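Local coordinates for protein NADP-dependent 2-hydroxyacid dehydrogenase (Rhizobium etli, PDB 4XCV) that binds NADPH and probably catalyses the NADP-dependent interconversion of 2-hydroxyacids and 2-oxoacids, as a D-2-hydroxyacid dehydrogenase of the D-isomer-specific family, at residues A[200-211]-A[230-240]; A[254-264]-A[277-285]. One frame throughout, in Å; residues are numbered along the deposited sequence. Where two conformers were deposited one is given.

In the fold
Both interactions belong to the coenzyme domain, built on a seven-stranded parallel sheet, and both end at the same bound NADPH. Interaction 1 lies in the loops at the strand ends, joining the loop after strand 196-199 to strand 229-232 and its following loop; interaction 2 pairs strand 255-258 with strand 278-280, at one edge of the sheet within this chain. Their centres are about 12 Å apart, and strands 229-232 and 255-258 are neighbours, with Ser257 N 2.9 Å from Phe230 O. A hydrogen bond from Gln239 NE2 to Val260 O, 3.0 Å, also joins them. At the pocket the two contacts share the carboxamide nitrogen: NDP N7N donates to Ala233 O (2.9 Å) and to Asp259 OD2 (3.0 Å).

Interaction 1: A[200-211]-A[230-240]; sequences LLPLTPETTGFY and FINAGRGKSQI. With NDP (NADPH dihydro-nicotinamide-adenine-dinucleotide phosphate), chain B.
The Tyr211 ring lies between two phenylalanines: Phe230 CE1 sits 3.5 Å above one face, offset toward the rim, and Phe210 CD2 covers the opposite face. The Tyr211 and Phe230 planes are inclined at 53°, neither stacked nor edge-to-face. At the tyrosine's edge, in plane, a water 2.8 Å from Tyr211 OH also meets Leu201 N and donates to Asn232 OD1. Asn232 ND2 in turn donates almost straight to Gln239 OE1, which lies in its amide plane, and more obliquely to Arg235 O; OD1 closes an Asx turn on Gly234 N. The second flat group, the Arg235 guanidinium, in one of its two conformers carries Leu203 on one face, CD2 coming 3.4 Å from NH2. Leu203 has CG anti to its backbone N (chi1 -175°), which directs the branch across the arginine at about a right angle. Ser238 ties the loops together: its OG donates to Thr207 O, 2.9 Å away and from above the carbonyl plane, while its carbonyl accepts Tyr211 N. Gly209 N, inside the type II turn 207-210, bonds to Lys237 O, and Ile240 N to Tyr211 O. Toward the coenzyme, Pro202 CD packs 3.4 Å from NDP O4B, and another water links Leu203 N and, in that same conformer, Arg235 NH1 to the ribose hydroxyl NDP O2D. These are the loops at the C-terminal ends of parallel strands where a Rossmann-type domain receives its dinucleotide. Behind them, strand 229-232 runs between strands 196-199 and 255-258, with Ile231 and Ala233 against Trp106 of helix 100-116.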
loop_
_atom_site.group_PDB
_atom_site.type_symbol
_atom_site.label_atom_id
_atom_site.label_comp_id
_atom_site.label_asym_id
_atom_site.label_seq_id
_atom_site.Cartn_x
_atom_site.Cartn_y
_atom_site.Cartn_z
ATOM N N LEU A 200 -3.309 -16.857 2.800
ATOM C CA LEU A 200 -2.090 -17.266 2.107
ATOM C C LEU A 200 -1.807 -18.733 2.424
ATOM O O LEU A 200 -0.689 -19.128 2.792
ATOM C CB LEU A 200 -0.899 -16.378 2.477
ATOM C CG LEU A 200 -0.975 -14.948 1.940
ATOM C CD1 LEU A 200 0.052 -14.068 2.578
ATOM C CD2 LEU A 200 -0.849 -14.905 0.420
ATOM N N LEU A 201 -2.857 -19.545 2.259
ATOM C CA LEU A 201 -2.778 -20.997 2.524
ATOM C C LEU A 201 -2.595 -21.790 1.218
ATOM O O LEU A 201 -3.140 -21.391 0.184
ATOM C CB LEU A 201 -4.072 -21.496 3.194
ATOM C CG LEU A 201 -4.360 -20.958 4.606
ATOM C CD1 LEU A 201 -5.778 -21.414 5.021
ATOM C CD2 LEU A 201 -3.324 -21.404 5.587
ATOM N N PRO A 202 -1.896 -22.925 1.268
ATOM C CA PRO A 202 -1.954 -23.880 0.147
ATOM C C PRO A 202 -3.293 -24.559 0.068
ATOM O O PRO A 202 -4.085 -24.522 1.048
ATOM C CB PRO A 202 -0.869 -24.913 0.511
ATOM C CG PRO A 202 -0.710 -24.816 1.975
ATOM C CD PRO A 202 -1.260 -23.494 2.462
ATOM N N LEU A 203 -3.597 -25.174 -1.074
ATOM C CA LEU A 203 -4.792 -26.010 -1.240
ATOM C C LEU A 203 -4.453 -27.440 -0.869
ATOM O O LEU A 203 -3.583 -28.076 -1.486
ATOM C CB LEU A 203 -5.278 -25.992 -2.686
ATOM C CG LEU A 203 -6.606 -26.750 -2.882
ATOM C CD1 LEU A 203 -7.750 -26.088 -2.165
ATOM C CD2 LEU A 203 -6.966 -26.860 -4.369
ATOM N N THR A 204 -5.133 -27.921 0.159
ATOM C CA THR A 204 -5.080 -29.309 0.599
ATOM C C THR A 204 -6.512 -29.728 0.849
ATOM O O THR A 204 -7.414 -28.893 0.912
ATOM C CB THR A 204 -4.272 -29.468 1.893
ATOM O OG1 THR A 204 -4.956 -28.787 2.949
ATOM C CG2 THR A 204 -2.915 -28.825 1.770
ATOM N N PRO A 205 -6.743 -31.020 1.084
ATOM C CA PRO A 205 -8.101 -31.386 1.487
ATOM C C PRO A 205 -8.620 -30.574 2.679
ATOM O O PRO A 205 -9.788 -30.135 2.668
ATOM C CB PRO A 205 -7.953 -32.874 1.831
ATOM C CG PRO A 205 -6.904 -33.322 0.881
ATOM C CD PRO A 205 -5.894 -32.210 0.879
ATOM N N GLU A 206 -7.766 -30.292 3.678
ATOM C CA GLU A 206 -8.200 -29.551 4.845
ATOM C C GLU A 206 -8.501 -28.084 4.579
ATOM O O GLU A 206 -9.295 -27.471 5.288
ATOM C CB GLU A 206 -7.130 -29.574 5.917
ATOM C CG GLU A 206 -6.903 -30.869 6.629
ATOM C CD GLU A 206 -5.684 -30.711 7.499
ATOM O OE1 GLU A 206 -4.641 -31.350 7.179
ATOM O OE2 GLU A 206 -5.758 -29.868 8.445
ATOM N N THR A 207 -7.903 -27.507 3.542
ATOM C CA THR A 207 -8.207 -26.130 3.230
ATOM C C THR A 207 -9.175 -25.935 2.038
ATOM O O THR A 207 -9.385 -24.823 1.551
ATOM C CB THR A 207 -6.931 -25.322 2.970
ATOM O OG1 THR A 207 -6.374 -25.734 1.723
ATOM C CG2 THR A 207 -5.890 -25.469 4.073
ATOM N N THR A 208 -9.775 -27.005 1.581
ATOM C CA THR A 208 -10.721 -26.927 0.470
ATOM C C THR A 208 -12.066 -26.458 1.034
ATOM O O THR A 208 -12.576 -27.049 1.996
ATOM C CB THR A 208 -10.847 -28.303 -0.177
ATOM O OG1 THR A 208 -9.575 -28.681 -0.699
ATOM C CG2 THR A 208 -11.813 -28.295 -1.304
ATOM N N GLY A 209 -12.646 -25.441 0.417
ATOM C CA GLY A 209 -13.933 -24.922 0.897
ATOM C C GLY A 209 -13.901 -24.399 2.317
ATOM O O GLY A 209 -14.920 -24.416 3.025
ATOM N N PHE A 210 -12.746 -23.921 2.711
ATOM C CA PHE A 210 -12.473 -23.490 4.075
ATOM C C PHE A 210 -13.086 -22.128 4.393
ATOM O O PHE A 210 -13.610 -21.910 5.513
ATOM C CB PHE A 210 -10.952 -23.518 4.226
ATOM C CG PHE A 210 -10.456 -23.058 5.547
ATOM C CD1 PHE A 210 -10.552 -23.850 6.644
ATOM C CD2 PHE A 210 -9.891 -21.815 5.654
ATOM C CE1 PHE A 210 -10.074 -23.383 7.884
ATOM C CE2 PHE A 210 -9.426 -21.357 6.835
ATOM C CZ PHE A 210 -9.539 -22.135 7.972
ATOM N N TYR A 211 -12.996 -21.198 3.447
ATOM C CA TYR A 211 -13.514 -19.862 3.644
ATOM C C TYR A 211 -14.983 -19.848 3.200
ATOM O O TYR A 211 -15.304 -19.659 2.022
ATOM C CB TYR A 211 -12.684 -18.841 2.884
ATOM C CG TYR A 211 -11.203 -18.822 3.144
ATOM C CD1 TYR A 211 -10.660 -18.477 4.389
ATOM C CD2 TYR A 211 -10.329 -19.115 2.132
ATOM C CE1 TYR A 211 -9.298 -18.418 4.564
ATOM C CE2 TYR A 211 -8.942 -19.059 2.311
ATOM C CZ TYR A 211 -8.450 -18.699 3.536
ATOM O OH TYR A 211 -7.083 -18.627 3.723
ATOM N N PHE A 230 -12.503 -9.848 3.792
ATOM C CA PHE A 230 -11.885 -11.098 3.385
ATOM C C PHE A 230 -10.961 -10.893 2.199
ATOM O O PHE A 230 -11.404 -10.432 1.151
ATOM C CB PHE A 230 -12.962 -12.129 3.022
ATOM C CG PHE A 230 -12.412 -13.426 2.487
ATOM C CD1 PHE A 230 -11.502 -14.168 3.238
ATOM C CD2 PHE A 230 -12.750 -13.842 1.247
ATOM C CE1 PHE A 230 -10.989 -15.353 2.706
ATOM C CE2 PHE A 230 -12.236 -15.008 0.729
ATOM C CZ PHE A 230 -11.386 -15.755 1.462
ATOM N N ILE A 231 -9.689 -11.289 2.352
ATOM C CA ILE A 231 -8.703 -11.196 1.308
ATOM C C ILE A 231 -8.148 -12.595 1.053
ATOM O O ILE A 231 -7.785 -13.278 2.021
ATOM C CB ILE A 231 -7.593 -10.210 1.682
ATOM C CG1 ILE A 231 -8.204 -8.810 1.903
ATOM C CG2 ILE A 231 -6.478 -10.211 0.643
ATOM C CD1 ILE A 231 -7.177 -7.739 2.239
ATOM N N ASN A 232 -8.090 -13.053 -0.202
ATOM C CA ASN A 232 -7.475 -14.358 -0.529
ATOM C C ASN A 232 -6.605 -14.239 -1.747
ATOM O O ASN A 232 -7.044 -13.783 -2.798
ATOM C CB ASN A 232 -8.559 -15.411 -0.788
ATOM C CG ASN A 232 -7.986 -16.813 -0.899
ATOM O OD1 ASN A 232 -6.861 -17.080 -0.466
ATOM N ND2 ASN A 232 -8.779 -17.721 -1.449
ATOM N N ALA A 233 -5.345 -14.643 -1.573
ATOM C CA ALA A 233 -4.420 -14.829 -2.710
ATOM C C ALA A 233 -3.714 -16.155 -2.636
ATOM O O ALA A 233 -2.659 -16.319 -3.232
ATOM C CB ALA A 233 -3.407 -13.679 -2.778
ATOM N N GLY A 234 -4.298 -17.131 -1.940
ATOM C CA GLY A 234 -3.732 -18.473 -1.875
ATOM C C GLY A 234 -4.226 -19.290 -3.037
ATOM O O GLY A 234 -3.633 -19.238 -4.125
ATOM N N ARG A 235 -5.314 -20.043 -2.803
ATOM C CA ARG A 235 -5.944 -20.823 -3.846
ATOM C C ARG A 235 -7.443 -20.589 -3.830
ATOM O O ARG A 235 -8.077 -20.512 -2.781
ATOM C CB ARG A 235 -5.623 -22.315 -3.642
ATOM C CG ARG A 235 -4.146 -22.679 -3.827
ATOM C CD ARG A 235 -3.684 -22.680 -5.270
ATOM N NE ARG A 235 -4.448 -23.658 -6.027
ATOM C CZ ARG A 235 -4.151 -24.946 -6.145
ATOM N NH1 ARG A 235 -3.049 -25.469 -5.610
ATOM N NH2 ARG A 235 -4.974 -25.721 -6.845
ATOM N N GLY A 236 -8.014 -20.506 -5.031
ATOM C CA GLY A 236 -9.408 -20.217 -5.187
ATOM C C GLY A 236 -10.333 -21.308 -4.633
ATOM O O GLY A 236 -11.401 -21.018 -4.090
ATOM N N LYS A 237 -9.923 -22.564 -4.740
ATOM C CA LYS A 237 -10.761 -23.664 -4.243
ATOM C C LYS A 237 -10.804 -23.707 -2.708
ATOM O O LYS A 237 -11.611 -24.466 -2.175
ATOM C CB LYS A 237 -10.387 -24.999 -4.840
ATOM C CG LYS A 237 -10.757 -25.090 -6.302
ATOM C CD LYS A 237 -10.252 -26.366 -6.954
ATOM C CE LYS A 237 -10.649 -26.409 -8.438
ATOM N NZ LYS A 237 -9.902 -25.373 -9.230
ATOM N N SER A 238 -10.040 -22.858 -2.023
ATOM C CA SER A 238 -10.171 -22.715 -0.589
ATOM C C SER A 238 -11.418 -21.928 -0.191
ATOM O O SER A 238 -11.776 -21.947 0.986
ATOM C CB SER A 238 -8.942 -22.076 0.038
ATOM O OG SER A 238 -7.847 -22.979 -0.071
ATOM N N GLN A 239 -12.017 -21.180 -1.106
ATOM C CA GLN A 239 -13.182 -20.339 -0.770
ATOM C C GLN A 239 -14.456 -20.856 -1.413
ATOM O O GLN A 239 -14.453 -21.548 -2.431
ATOM C CB GLN A 239 -12.954 -18.876 -1.146
ATOM C CG GLN A 239 -13.012 -18.626 -2.623
ATOM C CD GLN A 239 -12.164 -17.465 -3.128
ATOM O OE1 GLN A 239 -11.277 -16.987 -2.418
ATOM N NE2 GLN A 239 -12.379 -17.065 -4.370
ATOM N N ILE A 240 -15.576 -20.465 -0.806
ATOM C CA ILE A 240 -16.891 -20.709 -1.376
ATOM C C ILE A 240 -17.431 -19.351 -1.841
ATOM O O ILE A 240 -17.893 -18.531 -1.050
ATOM C CB ILE A 240 -17.841 -21.360 -0.336
ATOM C CG1 ILE A 240 -17.253 -22.652 0.230
ATOM C CG2 ILE A 240 -19.231 -21.571 -0.948
ATOM C CD1 ILE A 240 -17.068 -23.771 -0.769
HETATM P PA NDP B . 4.309 -22.370 2.571
HETATM O O1A NDP B . 5.646 -21.734 2.795
HETATM O O2A NDP B . 4.197 -23.862 2.332
HETATM O O5B NDP B . 3.395 -21.965 3.820
HETATM C C5B NDP B . 2.098 -22.555 3.955
HETATM C C4B NDP B . 1.513 -22.052 5.253
HETATM O O4B NDP B . 0.172 -22.524 5.338
HETATM C C3B NDP B . 2.268 -22.563 6.457
HETATM O O3B NDP B . 2.317 -21.551 7.482
HETATM C C2B NDP B . 1.393 -23.714 6.875
HETATM O O2B NDP B . 1.455 -24.058 8.287
HETATM C C1B NDP B . 0.004 -23.158 6.570
HETATM N N9A NDP B . -1.026 -24.194 6.470
HETATM C C8A NDP B . -1.029 -25.203 5.576
HETATM N N7A NDP B . -2.083 -26.033 5.847
HETATM C C5A NDP B . -2.698 -25.526 6.957
HETATM C C6A NDP B . -3.764 -25.954 7.747
HETATM N N6A NDP B . -4.476 -27.036 7.428
HETATM N N1A NDP B . -4.092 -25.215 8.814
HETATM C C2A NDP B . -3.398 -24.099 9.125
HETATM N N3A NDP B . -2.353 -23.631 8.423
HETATM C C4A NDP B . -2.043 -24.378 7.341
HETATM O O3 NDP B . 3.557 -21.660 1.339
HETATM P PN NDP B . 3.775 -20.192 0.720
HETATM O O1N NDP B . 3.660 -19.220 1.846
HETATM O O2N NDP B . 4.995 -20.129 -0.068
HETATM O O5D NDP B . 2.558 -20.113 -0.281
HETATM C C5D NDP B . 1.213 -20.297 0.183
HETATM C C4D NDP B . 0.348 -20.577 -1.052
HETATM O O4D NDP B . 0.210 -19.397 -1.831
HETATM C C3D NDP B . 0.909 -21.577 -2.025
HETATM O O3D NDP B . 0.619 -22.927 -1.619
HETATM C C2D NDP B . 0.250 -21.211 -3.345
HETATM O O2D NDP B . -0.932 -22.025 -3.535
HETATM C C1D NDP B . -0.205 -19.794 -3.145
HETATM N N1N NDP B . 0.357 -18.806 -4.070
HETATM C C2N NDP B . -0.467 -17.959 -4.766
HETATM C C3N NDP B . 0.018 -17.107 -5.699
HETATM C C7N NDP B . -0.817 -16.178 -6.414
HETATM O O7N NDP B . -0.355 -15.714 -7.484
HETATM N N7N NDP B . -2.003 -15.780 -5.989
HETATM C C4N NDP B . 1.476 -17.020 -5.933
HETATM C C5N NDP B . 2.246 -17.937 -5.112
HETATM C C6N NDP B . 1.739 -18.799 -4.259
HETATM P P2B NDP B . 2.870 -24.504 8.940
HETATM O O1X NDP B . 2.517 -25.024 10.295
HETATM O O2X NDP B . 3.438 -25.562 8.010
HETATM O O3X NDP B . 3.741 -23.314 8.932
HETATM O O HOH W 1 -5.689 -18.828 1.352
HETATM O O HOH W 2 -5.790 -21.098 -0.123
HETATM O O HOH W 3 -1.569 -24.793 -3.157
#

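Interaction 2: A[254-264]-A[277-285]. With NDP (NADPH dihydro-nicotinamide-adenine-dinucleotide phosphate), chain B.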
loop_
_atom_site.group_PDB
_atom_site.type_symbol
_atom_site.label_atom_id
_atom_site.label_comp_id
_atom_site.label_asym_id
_atom_site.label_seq_id
_atom_site.Cartn_x
_atom_site.Cartn_y
_atom_site.Cartn_z
ATOM N N GLY A 254 -17.681 -6.570 5.049
ATOM C CA GLY A 254 -17.681 -5.211 4.524
ATOM C C GLY A 254 -17.103 -5.112 3.121
ATOM O O GLY A 254 -17.435 -4.167 2.397
ATOM N N GLY A 255 -16.348 -6.112 2.694
ATOM C CA GLY A 255 -15.754 -6.126 1.382
ATOM C C GLY A 255 -14.792 -7.293 1.286
ATOM O O GLY A 255 -14.675 -8.140 2.189
ATOM N N ALA A 256 -14.115 -7.334 0.150
ATOM C CA ALA A 256 -13.173 -8.426 -0.129
ATOM C C ALA A 256 -12.169 -7.990 -1.156
ATOM O O ALA A 256 -12.397 -7.082 -1.940
ATOM C CB ALA A 256 -13.905 -9.679 -0.604
ATOM N N SER A 257 -11.029 -8.680 -1.172
ATOM C CA SER A 257 -10.081 -8.600 -2.272
ATOM C C SER A 257 -9.685 -10.000 -2.635
ATOM O O SER A 257 -9.254 -10.780 -1.778
ATOM C CB SER A 257 -8.814 -7.831 -1.891
ATOM O OG SER A 257 -9.127 -6.475 -1.625
ATOM N N LEU A 258 -9.801 -10.332 -3.926
ATOM C CA LEU A 258 -9.567 -11.683 -4.389
ATOM C C LEU A 258 -8.676 -11.717 -5.594
ATOM O O LEU A 258 -8.958 -11.034 -6.575
ATOM C CB LEU A 258 -10.910 -12.337 -4.747
ATOM C CG LEU A 258 -11.964 -12.381 -3.640
ATOM C CD1 LEU A 258 -13.334 -12.770 -4.168
ATOM C CD2 LEU A 258 -11.600 -13.308 -2.494
ATOM N N ASP A 259 -7.607 -12.507 -5.530
ATOM C CA ASP A 259 -6.762 -12.758 -6.688
ATOM C C ASP A 259 -6.967 -14.139 -7.274
ATOM O O ASP A 259 -6.444 -14.436 -8.367
ATOM C CB ASP A 259 -5.277 -12.680 -6.292
ATOM C CG ASP A 259 -4.348 -12.704 -7.471
ATOM O OD1 ASP A 259 -4.429 -11.829 -8.370
ATOM O OD2 ASP A 259 -3.448 -13.576 -7.517
ATOM N N VAL A 260 -7.686 -14.994 -6.555
ATOM C CA VAL A 260 -7.867 -16.400 -6.932
ATOM C C VAL A 260 -9.314 -16.785 -6.816
ATOM O O VAL A 260 -10.010 -16.230 -6.000
ATOM C CB VAL A 260 -6.951 -17.319 -6.073
ATOM C CG1 VAL A 260 -5.498 -17.023 -6.353
ATOM C CG2 VAL A 260 -7.248 -17.145 -4.584
ATOM N N PHE A 261 -9.722 -17.777 -7.630
ATOM C CA PHE A 261 -11.138 -18.118 -7.766
ATOM C C PHE A 261 -11.311 -19.602 -7.914
ATOM O O PHE A 261 -10.422 -20.290 -8.380
ATOM C CB PHE A 261 -11.755 -17.338 -8.962
ATOM C CG PHE A 261 -11.549 -15.872 -8.825
ATOM C CD1 PHE A 261 -10.397 -15.284 -9.296
ATOM C CD2 PHE A 261 -12.414 -15.095 -8.057
ATOM C CE1 PHE A 261 -10.126 -13.945 -9.036
ATOM C CE2 PHE A 261 -12.150 -13.774 -7.811
ATOM C CZ PHE A 261 -11.024 -13.197 -8.292
ATOM N N GLU A 262 -12.496 -20.104 -7.558
ATOM C CA GLU A 262 -12.771 -21.529 -7.632
ATOM C C GLU A 262 -12.599 -22.063 -9.045
ATOM O O GLU A 262 -12.137 -23.180 -9.227
ATOM C CB GLU A 262 -14.208 -21.807 -7.154
ATOM C CG GLU A 262 -14.490 -21.464 -5.684
ATOM C CD GLU A 262 -15.869 -21.916 -5.283
ATOM O OE1 GLU A 262 -16.120 -23.147 -5.265
ATOM O OE2 GLU A 262 -16.724 -21.027 -5.056
ATOM N N VAL A 263 -13.061 -21.277 -10.017
ATOM C CA VAL A 263 -12.852 -21.543 -11.425
ATOM C C VAL A 263 -12.192 -20.310 -12.014
ATOM O O VAL A 263 -12.683 -19.200 -11.786
ATOM C CB VAL A 263 -14.182 -21.854 -12.159
ATOM C CG1 VAL A 263 -13.922 -21.982 -13.655
ATOM C CG2 VAL A 263 -14.760 -23.166 -11.649
ATOM N N GLU A 264 -11.079 -20.504 -12.693
ATOM C CA GLU A 264 -10.380 -19.425 -13.406
ATOM C C GLU A 264 -10.333 -19.729 -14.903
ATOM O O GLU A 264 -10.065 -20.883 -15.275
ATOM C CB GLU A 264 -8.967 -19.242 -12.823
ATOM C CG GLU A 264 -8.998 -18.879 -11.336
ATOM C CD GLU A 264 -7.651 -18.747 -10.654
ATOM O OE1 GLU A 264 -6.616 -18.967 -11.340
ATOM O OE2 GLU A 264 -7.626 -18.539 -9.409
ATOM N N ASN A 277 -17.394 -2.783 -2.855
ATOM C CA ASN A 277 -16.261 -3.002 -1.926
ATOM C C ASN A 277 -15.511 -4.317 -2.188
ATOM O O ASN A 277 -14.873 -4.841 -1.271
ATOM C CB ASN A 277 -16.702 -2.990 -0.436
ATOM C CG ASN A 277 -17.332 -1.691 -0.006
ATOM O OD1 ASN A 277 -18.445 -1.647 0.516
ATOM N ND2 ASN A 277 -16.600 -0.639 -0.183
ATOM N N VAL A 278 -15.610 -4.847 -3.394
ATOM C CA VAL A 278 -14.895 -6.061 -3.770
ATOM C C VAL A 278 -13.919 -5.701 -4.870
ATOM O O VAL A 278 -14.301 -5.084 -5.870
ATOM C CB VAL A 278 -15.837 -7.166 -4.203
ATOM C CG1 VAL A 278 -15.045 -8.328 -4.769
ATOM C CG2 VAL A 278 -16.659 -7.597 -3.006
ATOM N N PHE A 279 -12.647 -6.057 -4.684
ATOM C CA PHE A 279 -11.569 -5.843 -5.622
ATOM C C PHE A 279 -11.143 -7.179 -6.165
ATOM O O PHE A 279 -10.876 -8.120 -5.421
ATOM C CB PHE A 279 -10.369 -5.172 -4.923
ATOM C CG PHE A 279 -10.657 -3.819 -4.376
ATOM C CD1 PHE A 279 -11.194 -3.682 -3.128
ATOM C CD2 PHE A 279 -10.356 -2.669 -5.081
ATOM C CE1 PHE A 279 -11.458 -2.425 -2.614
ATOM C CE2 PHE A 279 -10.586 -1.395 -4.548
ATOM C CZ PHE A 279 -11.139 -1.286 -3.310
ATOM N N ILE A 280 -11.102 -7.255 -7.506
ATOM C CA ILE A 280 -10.714 -8.496 -8.206
ATOM C C ILE A 280 -9.447 -8.229 -8.960
ATOM O O ILE A 280 -9.337 -7.273 -9.710
ATOM C CB ILE A 280 -11.772 -8.915 -9.204
ATOM C CG1 ILE A 280 -12.908 -9.555 -8.437
ATOM C CG2 ILE A 280 -11.211 -9.877 -10.248
ATOM C CD1 ILE A 280 -14.104 -9.798 -9.308
ATOM N N THR A 281 -8.466 -9.107 -8.782
ATOM C CA THR A 281 -7.328 -9.165 -9.693
ATOM C C THR A 281 -7.322 -10.555 -10.302
ATOM O O THR A 281 -7.669 -11.573 -9.657
ATOM C CB THR A 281 -5.969 -8.782 -9.060
ATOM O OG1 THR A 281 -5.751 -9.579 -7.898
ATOM C CG2 THR A 281 -5.905 -7.364 -8.690
ATOM N N PRO A 282 -6.934 -10.665 -11.588
ATOM C CA PRO A 282 -7.146 -11.912 -12.342
ATOM C C PRO A 282 -5.951 -12.861 -12.167
ATOM O O PRO A 282 -5.281 -13.226 -13.120
ATOM C CB PRO A 282 -7.265 -11.410 -13.801
ATOM C CG PRO A 282 -6.315 -10.219 -13.792
ATOM C CD PRO A 282 -6.568 -9.544 -12.482
ATOM N N HIS A 283 -5.717 -13.304 -10.939
ATOM C CA HIS A 283 -4.596 -14.161 -10.664
ATOM C C HIS A 283 -3.306 -13.598 -11.229
ATOM O O HIS A 283 -2.550 -14.296 -11.874
ATOM C CB HIS A 283 -4.888 -15.610 -11.100
ATOM C CG HIS A 283 -4.085 -16.633 -10.340
ATOM N ND1 HIS A 283 -4.473 -17.942 -10.167
ATOM C CD2 HIS A 283 -2.906 -16.514 -9.663
ATOM C CE1 HIS A 283 -3.563 -18.598 -9.475
ATOM N NE2 HIS A 283 -2.589 -17.749 -9.165
ATOM N N ASP A 284 -3.072 -12.298 -10.952
ATOM C CA ASP A 284 -1.835 -11.639 -11.373
ATOM C C ASP A 284 -1.151 -10.964 -10.179
ATOM O O ASP A 284 -0.224 -10.165 -10.395
ATOM C CB ASP A 284 -2.053 -10.715 -12.569
ATOM C CG ASP A 284 -2.875 -9.470 -12.269
ATOM O OD1 ASP A 284 -3.251 -9.286 -11.069
ATOM O OD2 ASP A 284 -3.081 -8.629 -13.194
ATOM N N ALA A 285 -1.502 -11.353 -8.964
ATOM C CA ALA A 285 -0.818 -10.769 -7.770
ATOM C C ALA A 285 0.668 -11.112 -7.762
ATOM O O ALA A 285 1.494 -10.294 -7.361
ATOM C CB ALA A 285 -1.433 -11.282 -6.501
HETATM P PA NDP B . 4.309 -22.370 2.571
HETATM O O1A NDP B . 5.646 -21.734 2.795
HETATM O O2A NDP B . 4.197 -23.862 2.332
HETATM O O5B NDP B . 3.395 -21.965 3.820
HETATM C C5B NDP B . 2.098 -22.555 3.955
HETATM C C4B NDP B . 1.513 -22.052 5.253
HETATM O O4B NDP B . 0.172 -22.524 5.338
HETATM C C3B NDP B . 2.268 -22.563 6.457
HETATM O O3B NDP B . 2.317 -21.551 7.482
HETATM C C2B NDP B . 1.393 -23.714 6.875
HETATM O O2B NDP B . 1.455 -24.058 8.287
HETATM C C1B NDP B . 0.004 -23.158 6.570
HETATM N N9A NDP B . -1.026 -24.194 6.470
HETATM C C8A NDP B . -1.029 -25.203 5.576
HETATM N N7A NDP B . -2.083 -26.033 5.847
HETATM C C5A NDP B . -2.698 -25.526 6.957
HETATM C C6A NDP B . -3.764 -25.954 7.747
HETATM N N6A NDP B . -4.476 -27.036 7.428
HETATM N N1A NDP B . -4.092 -25.215 8.814
HETATM C C2A NDP B . -3.398 -24.099 9.125
HETATM N N3A NDP B . -2.353 -23.631 8.423
HETATM C C4A NDP B . -2.043 -24.378 7.341
HETATM O O3 NDP B . 3.557 -21.660 1.339
HETATM P PN NDP B . 3.775 -20.192 0.720
HETATM O O1N NDP B . 3.660 -19.220 1.846
HETATM O O2N NDP B . 4.995 -20.129 -0.068
HETATM O O5D NDP B . 2.558 -20.113 -0.281
HETATM C C5D NDP B . 1.213 -20.297 0.183
HETATM C C4D NDP B . 0.348 -20.577 -1.052
HETATM O O4D NDP B . 0.210 -19.397 -1.831
HETATM C C3D NDP B . 0.909 -21.577 -2.025
HETATM O O3D NDP B . 0.619 -22.927 -1.619
HETATM C C2D NDP B . 0.250 -21.211 -3.345
HETATM O O2D NDP B . -0.932 -22.025 -3.535
HETATM C C1D NDP B . -0.205 -19.794 -3.145
HETATM N N1N NDP B . 0.357 -18.806 -4.070
HETATM C C2N NDP B . -0.467 -17.959 -4.766
HETATM C C3N NDP B . 0.018 -17.107 -5.699
HETATM C C7N NDP B . -0.817 -16.178 -6.414
HETATM O O7N NDP B . -0.355 -15.714 -7.484
HETATM N N7N NDP B . -2.003 -15.780 -5.989
HETATM C C4N NDP B . 1.476 -17.020 -5.933
HETATM C C5N NDP B . 2.246 -17.937 -5.112
HETATM C C6N NDP B . 1.739 -18.799 -4.259
HETATM P P2B NDP B . 2.870 -24.504 8.940
HETATM O O1X NDP B . 2.517 -25.024 10.295
HETATM O O2X NDP B . 3.438 -25.562 8.010
HETATM O O3X NDP B . 3.741 -23.314 8.932
#
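Asn277 opens the pairing with Gly255 and Ala256 by accepting Ala256 N at its carbonyl O. Glycine suits position 255, where a side chain would run into that same carbonyl. Val278, Phe279 and Ile280 then run parallel to strand 255-258, the axes 4.6 Å apart at 7°. Ala256 O receives Phe279 N, Phe279 O receives Leu258 N at 2.9 Å, and Leu258 O receives Thr281 N. Ser257 and Phe279 share one face of the sheet, where helix 100-116 packs and Ser257 OG bonds to Gln110 and His114; Ala256, Val278, Leu258 and Ile280 share the other, with Phe261 CZ against CG2 of Ile280 in one of its two conformers. This is the outer edge of the Rossmann-type sheet, and Gln125 of the second subunit bonds to the backbone of Val278 and Ile280. Past the strand, Thr281 OG1 donates to Asp259 OD1, 2.7 Å away, on the anti side of the carboxylate. A chi1 of -171° brings this carboxylate against Thr281 OG1 and the 284-285 backbone, and its OD2 takes NDP N7N almost straight. Pro282 centres an inverse gamma turn that delivers His283. The histidine's ND1 donates in the ring plane to Glu264 OE1 at 2.6 Å, with carboxylate and ring nearly perpendicular (87°), while Glu264 OE2 takes Phe261 N. Val260 CG1 covers one face of the imidazole over its centre, a CH-pi contact, and CD2 lies 3.4 Å from NDP O7N. Replacing this histidine with an alanine would probably leave Glu264 OE1 without its donor and Val260 CG1 without the ring it covers, and open a gap beside the carboxamide. Asp284 N meets Asp259 OD1 from the syn side, and its carboxylate turns to His121 of the second subunit. Ala285 N adds weak bonds to both Asp259 oxygens, and Ala285 CB lies 3.2 Å from OD2.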